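Local coordinates for fumarate reductase iron-sulfur subunit (PDB 7D6V) that forms the iron-sulfur subunit of a mycobacterial succinate dehydrogenase, passing electrons through its clusters from the flavoprotein subunit towards the membrane anchor, at the interface of chains A and B and the interface of chains C and A. Sequence-based numbering; all coordinates share one arbitrary frame. Chains: chain A, Fumarate reductase iron-sulfur subunit; chain B, Succinate dehydrogenase (Membrane anchor subunit); chain C, Succinate dehydrogenase subunit A.

Contact 1: the interface of chains A and B. Residues chain A 156, 204-206; chain B 119, 122, 128-129.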
loop_
_atom_site.group_PDB
_atom_site.type_symbol
_atom_site.label_atom_id
_atom_site.label_comp_id
_atom_site.label_asym_id
_atom_site.label_seq_id
_atom_site.Cartn_x
_atom_site.Cartn_y
_atom_site.Cartn_z
ATOM N N HIS A 156 -5.970 -17.848 -11.750
ATOM C CA HIS A 156 -5.815 -18.790 -12.852
ATOM C C HIS A 156 -6.665 -18.435 -14.061
ATOM O O HIS A 156 -6.415 -18.964 -15.147
ATOM C CB HIS A 156 -6.164 -20.204 -12.390
ATOM C CG HIS A 156 -7.618 -20.402 -12.099
ATOM N ND1 HIS A 156 -8.414 -21.252 -12.836
ATOM C CD2 HIS A 156 -8.423 -19.850 -11.161
ATOM C CE1 HIS A 156 -9.644 -21.219 -12.360
ATOM N NE2 HIS A 156 -9.676 -20.377 -11.344
ATOM N N ASN A 204 -14.344 -18.647 -10.567
ATOM C CA ASN A 204 -14.613 -19.648 -9.555
ATOM C C ASN A 204 -13.809 -19.261 -8.325
ATOM O O ASN A 204 -12.746 -18.647 -8.432
ATOM C CB ASN A 204 -14.279 -21.060 -10.049
ATOM C CG ASN A 204 -12.793 -21.320 -10.177
ATOM O OD1 ASN A 204 -11.991 -20.404 -10.318
ATOM N ND2 ASN A 204 -12.421 -22.588 -10.144
ATOM N N ILE A 205 -14.319 -19.605 -7.155
ATOM C CA ILE A 205 -13.952 -18.885 -5.943
ATOM C C ILE A 205 -12.854 -19.612 -5.182
ATOM O O ILE A 205 -12.790 -19.561 -3.950
ATOM C CB ILE A 205 -15.186 -18.636 -5.068
ATOM C CG1 ILE A 205 -15.794 -19.960 -4.639
ATOM C CG2 ILE A 205 -16.199 -17.788 -5.810
ATOM C CD1 ILE A 205 -16.820 -19.777 -3.632
ATOM N N THR A 206 -11.993 -20.306 -5.921
ATOM C CA THR A 206 -10.912 -21.111 -5.368
ATOM C C THR A 206 -9.947 -20.340 -4.467
ATOM O O THR A 206 -9.098 -20.949 -3.812
ATOM C CB THR A 206 -10.153 -21.773 -6.510
ATOM O OG1 THR A 206 -9.951 -20.819 -7.558
ATOM C CG2 THR A 206 -10.960 -22.932 -7.047
ATOM N N LYS B 119 -15.108 -24.195 -3.881
ATOM C CA LYS B 119 -13.660 -24.027 -3.840
ATOM C C LYS B 119 -12.958 -25.369 -3.704
ATOM O O LYS B 119 -12.036 -25.689 -4.470
ATOM C CB LYS B 119 -13.274 -23.118 -2.676
ATOM C CG LYS B 119 -11.782 -22.911 -2.542
ATOM C CD LYS B 119 -11.429 -22.083 -1.329
ATOM C CE LYS B 119 -10.997 -22.963 -0.182
ATOM N NZ LYS B 119 -9.636 -23.514 -0.417
ATOM N N TYR B 122 -13.496 -27.610 -6.922
ATOM C CA TYR B 122 -12.875 -26.990 -8.087
ATOM C C TYR B 122 -11.363 -27.126 -8.023
ATOM O O TYR B 122 -10.702 -27.289 -9.053
ATOM C CB TYR B 122 -13.263 -25.514 -8.191
ATOM C CG TYR B 122 -14.671 -25.249 -8.660
ATOM C CD1 TYR B 122 -15.336 -26.149 -9.475
ATOM C CD2 TYR B 122 -15.331 -24.088 -8.295
ATOM C CE1 TYR B 122 -16.621 -25.905 -9.899
ATOM C CE2 TYR B 122 -16.613 -23.836 -8.712
ATOM C CZ TYR B 122 -17.254 -24.746 -9.514
ATOM O OH TYR B 122 -18.536 -24.493 -9.934
ATOM N N SER B 128 -9.008 -26.830 -11.131
ATOM C CA SER B 128 -9.090 -25.523 -11.768
ATOM C C SER B 128 -7.827 -24.737 -11.422
ATOM O O SER B 128 -7.012 -24.518 -12.315
ATOM C CB SER B 128 -10.377 -24.802 -11.384
ATOM O OG SER B 128 -11.469 -25.313 -12.123
ATOM N N PRO B 129 -7.585 -24.300 -10.196
ATOM C CA PRO B 129 -6.209 -24.425 -9.709
ATOM C C PRO B 129 -6.083 -25.673 -8.852
ATOM O O PRO B 129 -6.838 -25.830 -7.889
ATOM C CB PRO B 129 -5.982 -23.130 -8.925
ATOM C CG PRO B 129 -7.304 -22.733 -8.472
ATOM C CD PRO B 129 -8.312 -23.250 -9.460
#

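Contact 2: the interface of chains C and A. Residues chain C 258, 371; chain A 30, 32, 55, 74-75, 77.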
loop_
_atom_site.group_PDB
_atom_site.type_symbol
_atom_site.label_atom_id
_atom_site.label_comp_id
_atom_site.label_asym_id
_atom_site.label_seq_id
_atom_site.Cartn_x
_atom_site.Cartn_y
_atom_site.Cartn_z
ATOM N N SER C 258 16.590 -4.836 6.165
ATOM C CA SER C 258 15.147 -4.877 5.957
ATOM C C SER C 258 14.448 -3.688 6.605
ATOM O O SER C 258 13.397 -3.250 6.125
ATOM C CB SER C 258 14.580 -6.189 6.493
ATOM O OG SER C 258 15.082 -6.465 7.787
ATOM N N LEU C 371 9.439 -8.507 9.879
ATOM C CA LEU C 371 10.279 -7.988 8.810
ATOM C C LEU C 371 11.768 -8.169 9.052
ATOM O O LEU C 371 12.508 -8.435 8.103
ATOM C CB LEU C 371 9.974 -6.503 8.588
ATOM C CG LEU C 371 10.477 -5.875 7.292
ATOM C CD1 LEU C 371 10.031 -6.704 6.107
ATOM C CD2 LEU C 371 9.954 -4.461 7.169
ATOM N N GLY A 30 18.379 -11.032 9.232
ATOM C CA GLY A 30 17.418 -9.949 9.216
ATOM C C GLY A 30 17.254 -9.225 7.901
ATOM O O GLY A 30 16.719 -8.111 7.891
ATOM N N VAL A 32 15.852 -8.970 3.844
ATOM C CA VAL A 32 14.842 -9.439 2.900
ATOM C C VAL A 32 15.492 -9.805 1.574
ATOM O O VAL A 32 16.673 -9.528 1.347
ATOM C CB VAL A 32 13.719 -8.406 2.695
ATOM C CG1 VAL A 32 12.897 -8.262 3.961
ATOM C CG2 VAL A 32 14.280 -7.077 2.250
ATOM N N LYS A 55 10.834 -0.084 -0.779
ATOM C CA LYS A 55 11.523 -1.070 0.056
ATOM C C LYS A 55 11.010 -1.216 1.488
ATOM O O LYS A 55 11.755 -1.616 2.382
ATOM C CB LYS A 55 13.028 -0.785 0.077
ATOM N N CYS A 74 10.551 -6.978 -1.017
ATOM C CA CYS A 74 10.901 -6.194 0.166
ATOM C C CYS A 74 10.254 -6.701 1.458
ATOM O O CYS A 74 10.496 -6.151 2.533
ATOM C CB CYS A 74 10.547 -4.720 -0.049
ATOM S SG CYS A 74 8.870 -4.273 0.454
ATOM N N MET A 75 9.437 -7.745 1.354
ATOM C CA MET A 75 8.771 -8.303 2.519
ATOM C C MET A 75 9.071 -9.778 2.750
ATOM O O MET A 75 8.516 -10.362 3.685
ATOM C CB MET A 75 7.253 -8.107 2.408
ATOM C CG MET A 75 6.810 -6.656 2.445
ATOM S SD MET A 75 7.244 -5.795 3.964
ATOM C CE MET A 75 6.164 -6.603 5.137
ATOM N N ARG A 77 11.298 -12.679 4.078
ATOM C CA ARG A 77 12.231 -12.564 5.194
ATOM C C ARG A 77 13.591 -13.188 4.920
ATOM O O ARG A 77 14.548 -12.866 5.632
ATOM C CB ARG A 77 11.618 -13.197 6.441
ATOM C CG ARG A 77 11.912 -12.451 7.722
ATOM C CD ARG A 77 11.154 -13.063 8.883
ATOM N NE ARG A 77 9.711 -12.934 8.711
ATOM C CZ ARG A 77 8.864 -13.956 8.727
ATOM N NH1 ARG A 77 9.316 -15.188 8.908
ATOM N NH2 ARG A 77 7.566 -13.748 8.562
#

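Contact 3: the interface of chains A and B. Residues chain A 229-230, 232-233, 237; chain B 153, 156, 211.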
loop_
_atom_site.group_PDB
_atom_site.type_symbol
_atom_site.label_atom_id
_atom_site.label_comp_id
_atom_site.label_asym_id
_atom_site.label_seq_id
_atom_site.Cartn_x
_atom_site.Cartn_y
_atom_site.Cartn_z
ATOM N N GLU A 229 -23.498 -12.531 -5.074
ATOM C CA GLU A 229 -24.844 -12.591 -4.514
ATOM C C GLU A 229 -25.706 -11.431 -5.001
ATOM O O GLU A 229 -26.898 -11.608 -5.275
ATOM C CB GLU A 229 -24.769 -12.616 -2.991
ATOM C CG GLU A 229 -24.236 -13.919 -2.428
ATOM C CD GLU A 229 -25.162 -15.091 -2.693
ATOM O OE1 GLU A 229 -26.300 -15.086 -2.179
ATOM O OE2 GLU A 229 -24.757 -16.018 -3.421
ATOM N N ARG A 230 -25.128 -10.234 -5.116
ATOM C CA ARG A 230 -25.880 -9.098 -5.652
ATOM C C ARG A 230 -26.218 -9.294 -7.128
ATOM O O ARG A 230 -27.324 -8.956 -7.577
ATOM C CB ARG A 230 -25.089 -7.812 -5.433
ATOM C CG ARG A 230 -24.849 -7.519 -3.966
ATOM C CD ARG A 230 -23.977 -6.309 -3.732
ATOM N NE ARG A 230 -23.822 -6.058 -2.303
ATOM C CZ ARG A 230 -23.713 -4.853 -1.757
ATOM N NH1 ARG A 230 -23.736 -3.770 -2.516
ATOM N NH2 ARG A 230 -23.580 -4.731 -0.446
ATOM N N ALA A 232 -26.673 -12.169 -8.501
ATOM C CA ALA A 232 -27.749 -13.155 -8.487
ATOM C C ALA A 232 -29.080 -12.515 -8.119
ATOM O O ALA A 232 -30.126 -12.906 -8.643
ATOM C CB ALA A 232 -27.409 -14.287 -7.522
ATOM N N ASP A 233 -29.060 -11.543 -7.204
ATOM C CA ASP A 233 -30.246 -10.734 -6.943
ATOM C C ASP A 233 -30.785 -10.139 -8.233
ATOM O O ASP A 233 -31.983 -10.212 -8.520
ATOM C CB ASP A 233 -29.919 -9.603 -5.969
ATOM C CG ASP A 233 -29.967 -10.030 -4.530
ATOM O OD1 ASP A 233 -30.394 -11.165 -4.246
ATOM O OD2 ASP A 233 -29.584 -9.206 -3.679
ATOM N N ASP A 237 -32.477 -14.696 -9.870
ATOM C CA ASP A 237 -33.404 -14.915 -8.761
ATOM C C ASP A 237 -34.822 -15.013 -9.295
ATOM O O ASP A 237 -35.402 -13.986 -9.694
ATOM C CB ASP A 237 -33.291 -13.791 -7.735
ATOM C CG ASP A 237 -33.571 -14.260 -6.324
ATOM O OD1 ASP A 237 -32.870 -13.807 -5.400
ATOM O OD2 ASP A 237 -34.492 -15.079 -6.135
ATOM N N ASN B 153 -25.777 -20.392 -8.823
ATOM C CA ASN B 153 -26.276 -19.124 -8.312
ATOM C C ASN B 153 -27.616 -19.245 -7.600
ATOM O O ASN B 153 -28.120 -18.236 -7.097
ATOM C CB ASN B 153 -26.391 -18.115 -9.455
ATOM C CG ASN B 153 -25.047 -17.720 -10.020
ATOM O OD1 ASN B 153 -24.274 -17.014 -9.375
ATOM N ND2 ASN B 153 -24.759 -18.172 -11.230
ATOM N N ARG B 156 -29.062 -19.867 -2.562
ATOM C CA ARG B 156 -29.883 -19.326 -1.482
ATOM C C ARG B 156 -31.175 -20.113 -1.293
ATOM O O ARG B 156 -31.700 -20.194 -0.176
ATOM C CB ARG B 156 -30.185 -17.852 -1.748
ATOM C CG ARG B 156 -30.838 -17.578 -3.086
ATOM C CD ARG B 156 -30.986 -16.090 -3.333
ATOM N NE ARG B 156 -29.699 -15.463 -3.609
ATOM C CZ ARG B 156 -29.551 -14.217 -4.041
ATOM N NH1 ARG B 156 -30.613 -13.458 -4.251
ATOM N NH2 ARG B 156 -28.342 -13.731 -4.265
ATOM N N HIS B 211 -25.485 -12.488 3.079
ATOM C CA HIS B 211 -26.052 -11.558 2.112
ATOM C C HIS B 211 -27.502 -11.224 2.442
ATOM O O HIS B 211 -27.902 -10.055 2.392
ATOM C CB HIS B 211 -25.936 -12.157 0.713
ATOM C CG HIS B 211 -26.601 -11.348 -0.352
ATOM N ND1 HIS B 211 -27.805 -11.712 -0.911
ATOM C CD2 HIS B 211 -26.227 -10.206 -0.972
ATOM C CE1 HIS B 211 -28.149 -10.824 -1.822
ATOM N NE2 HIS B 211 -27.210 -9.899 -1.880
#

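Contact 4: the interface of chains C and A. Residues chain C 40, 44-45, 222, 224; chain A 53, 61.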
loop_
_atom_site.group_PDB
_atom_site.type_symbol
_atom_site.label_atom_id
_atom_site.label_comp_id
_atom_site.label_asym_id
_atom_site.label_seq_id
_atom_site.Cartn_x
_atom_site.Cartn_y
_atom_site.Cartn_z
ATOM N N SER C 40 8.425 6.377 -11.512
ATOM C CA SER C 40 7.934 5.086 -11.063
ATOM C C SER C 40 6.615 4.768 -11.764
ATOM O O SER C 40 6.195 5.463 -12.692
ATOM C CB SER C 40 7.792 5.081 -9.539
ATOM O OG SER C 40 6.982 6.153 -9.095
ATOM N N LYS C 44 2.549 5.144 -7.351
ATOM C CA LYS C 44 3.537 4.512 -6.483
ATOM C C LYS C 44 4.606 5.497 -6.023
ATOM O O LYS C 44 5.744 5.107 -5.762
ATOM C CB LYS C 44 4.180 3.317 -7.184
ATOM C CG LYS C 44 3.188 2.286 -7.675
ATOM C CD LYS C 44 3.833 0.924 -7.810
ATOM C CE LYS C 44 2.823 -0.121 -8.225
ATOM N NZ LYS C 44 1.599 -0.060 -7.392
ATOM N N ALA C 45 4.255 6.773 -5.912
ATOM C CA ALA C 45 5.194 7.781 -5.453
ATOM C C ALA C 45 5.391 7.681 -3.941
ATOM O O ALA C 45 4.693 6.946 -3.243
ATOM C CB ALA C 45 4.712 9.176 -5.839
ATOM N N SER C 222 12.521 7.115 -0.631
ATOM C CA SER C 222 12.343 6.114 -1.669
ATOM C C SER C 222 13.540 6.072 -2.616
ATOM O O SER C 222 14.464 6.882 -2.539
ATOM C CB SER C 222 11.069 6.394 -2.466
ATOM O OG SER C 222 9.968 6.633 -1.611
ATOM N N GLU C 224 13.443 6.948 -5.587
ATOM C CA GLU C 224 13.320 8.052 -6.526
ATOM C C GLU C 224 13.757 9.395 -5.953
ATOM O O GLU C 224 13.769 10.387 -6.687
ATOM C CB GLU C 224 11.873 8.151 -7.016
ATOM C CG GLU C 224 10.885 8.562 -5.939
ATOM C CD GLU C 224 9.455 8.216 -6.297
ATOM O OE1 GLU C 224 8.547 8.552 -5.512
ATOM O OE2 GLU C 224 9.239 7.603 -7.362
ATOM N N ASN A 53 10.627 0.593 -5.456
ATOM C CA ASN A 53 10.594 2.031 -5.194
ATOM C C ASN A 53 10.755 2.410 -3.729
ATOM O O ASN A 53 11.479 3.359 -3.427
ATOM C CB ASN A 53 9.288 2.640 -5.717
ATOM C CG ASN A 53 9.314 4.155 -5.711
ATOM O OD1 ASN A 53 10.378 4.766 -5.706
ATOM N ND2 ASN A 53 8.138 4.766 -5.701
ATOM N N SER A 61 5.700 -2.169 -5.975
ATOM C CA SER A 61 6.678 -2.116 -7.054
ATOM C C SER A 61 7.443 -3.425 -7.197
ATOM O O SER A 61 7.716 -3.865 -8.318
ATOM C CB SER A 61 7.647 -0.959 -6.822
ATOM O OG SER A 61 6.950 0.254 -6.629
#

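Contact 1: the interface of chains A and B
B:Pro129 forms the apolar centre, its ring edge set between A:His156 and A:Thr206. CD of the proline stands over the middle of the imidazole face, 3.7 Å from the centroid of the A:His156 ring, a CH-pi contact in which the two side chains meet at about a right angle. The neighbouring CG leans on A:Thr206, 3.6 Å from its CB. With A:Thr206 OG1 set between the backbone N and the carbonyl carbon (chi1 43°), the methyl CG2 falls beside the backbone N and packs 3.6 Å from B:Tyr122 CB. On the far side of the threonine the aliphatic chain of B:Lys119 runs along the main chain, its CG 3.5 Å from A:Thr206 CA. B:Tyr122 meets A:Asn204 with CD2 of its ring, 3.7 Å from the asparagine CB. Outward from this core the contact turns polar. A:His156 follows A:Cys155 and A:Asn204 follows A:Cys203; A:Asn204, A:Ile205 and A:Thr206 themselves line the [3Fe-4S] pocket, so the anchor packs against a loop and a helix start at the cluster site. A:His156 NE2 donates to the amide oxygen A:Asn204 OD1 at 2.5 Å, with the oxygen in the imidazole plane. This bond probably fixes the ring's rotation, presenting its face to the proline, and the turn of the amide. The amide nitrogen A:Asn204 ND2 points across the interface, 3.3 Å from B:Ser128 CB.

Contact 2: the interface of chains C and A
C:Leu371, near the end of helix 362-372, presses its CD1 methyl onto A:Met75 and A:Val32 of the iron-sulfur subunit's plant-type ferredoxin domain, just beside A:Cys74, a ligand of the [2Fe-2S] cluster. The leucine and methionine side chains are crossed at about a right angle, so that CD1 lands on the thioether sulfur, 3.6 Å from A:Met75 SD. Bends at chi2 and chi3 fold the methionine back on itself and bring CE alongside the same methyl. CG of the leucine lies opposite its own backbone N, and chi1 of -165° together with chi2 of 52° brings CD1 to the ferredoxin surface as the branch in close contact with the sulfur. The backbone carbonyl of the cluster ligand joins the patch, A:Cys74 O lying 3.6 Å from C:Leu371 CD1. A:Val32 enters from the flank and offers one branch to both chain C residues: CG1 touches the leucine CD1 and lies 3.7 Å from C:Ser258 CB. The serine hydroxyl is turned towards the A:Gly30 carbonyl, but the two oxygens are modelled too close together for the bond to be judged. Within chain C, C:Leu371 O is a weak, alternative acceptor for the same hydroxyl, 3.3 Å from C:Ser258 OG.

Contact 3: the interface of chains A and B
Helix 219-235 of the iron-sulfur subunit, with the loop just past its end, meets the anchor helices 155-175 and 207-215 through an arginine clasp: B:Arg156 reaches across to A:Glu229 and A:Asp233 in the helix and to A:Asp237 in the loop. Its NH2 donates to the main-chain carbonyl A:Glu229 O at 2.8 Å, with that oxygen in the guanidinium plane. The same nitrogen forms a salt bridge to the carboxylate A:Glu229 OE1 at 3.2 Å, this time reaching it from above the carboxylate plane. NH1 serves the two aspartates: it approaches A:Asp237 OD1 nearly along the C-O axis, at 2.6 Å, and is paired with A:Asp233 OD1 in a salt bridge modelled too short for its length to be trusted. The bend at chi3 (72°) turns the guanidinium into this acidic cluster, which would probably favour its positive charge. A:Ala232 closes the side, its CB 3.4 Å from B:Arg156 NH2. B:His211 approaches from the other helix. CB of A:Glu229 sits over its ring face towards the rim, 3.5 Å from the centroid. A:Asp233 OD2 lies beside the CE1-NE2 edge, 3.1 Å from B:His211 NE2 but badly angled, so any hydrogen bond is doubtful. The two anchor helices begin at B:His155 and B:His207, which line the pocket of the membrane-embedded Rieske-type [2Fe-2S] cluster, so the clasp ties the C-terminal helix of chain A to that cluster's scaffold.

Contact 4: the interface of chains C and A
A:Asn53 extends its side-chain amide into chain C, where ND2 donates a hydrogen bond to the backbone carbonyl C:Lys44 O. The pair is modelled very short, at 2.4 Å between A:Asn53 ND2 and C:Lys44 O, so its detail is doubtful. The acceptor lies in the amide plane and is met almost along its C=O direction, yet the bond is bent at the hydrogen (118°). CG of the asparagine stands opposite its backbone N (chi1 -169°), which sends the amide outward from the cluster loop. Next to it the carboxylate of C:Glu224 crosses at a slant, its plane turned 61° from that of the amide; OE2 lies about equally near A:Asn53 ND2 and OD1, and no bond is assigned. C:Ser222 CB lies beside A:Asn53 O. Further along, the aliphatic part of C:Lys44 passes over A:Ser61, bringing its CD 3.4 Å from A:Ser61 OG. A second shell sets the glutamate: C:Ser40 OG donates to the syn lone pair of C:Glu224 OE2 at 3.2 Å. A:Asn53 directly precedes A:Cys54, and A:Ser61 lies between A:Cys59 and A:Cys62, all in the cysteine-rich loop that binds the [2Fe-2S] cluster. C:Lys44 and C:Ala45 lead into the 3-10 helix 46-49, which begins with the histidine that carries covalent FAD in related enzymes. The contact docks the cluster loop beside the flavin-binding region, which may keep donor and acceptor at a distance suited to electron transfer.

Contacts 2 and 4, whose C-alpha centres lie about 17 Å apart, dock the ferredoxin domain of chain A on the flavoprotein; A:Asn53 and A:Lys55, on either side of a cluster cysteine, divide between them. Contacts 1 and 3, about 19 Å apart, join the other end of chain A to the anchor: contact 1 uses a loop and a helix start at the [3Fe-4S] site, and contact 3 uses helix 219-235, whose A:Thr220 also lines that site. The pairs are separated by 31 to 42 Å, with chain A bridging them, consistent with an electron path from flavin through successive clusters into the membrane subunit.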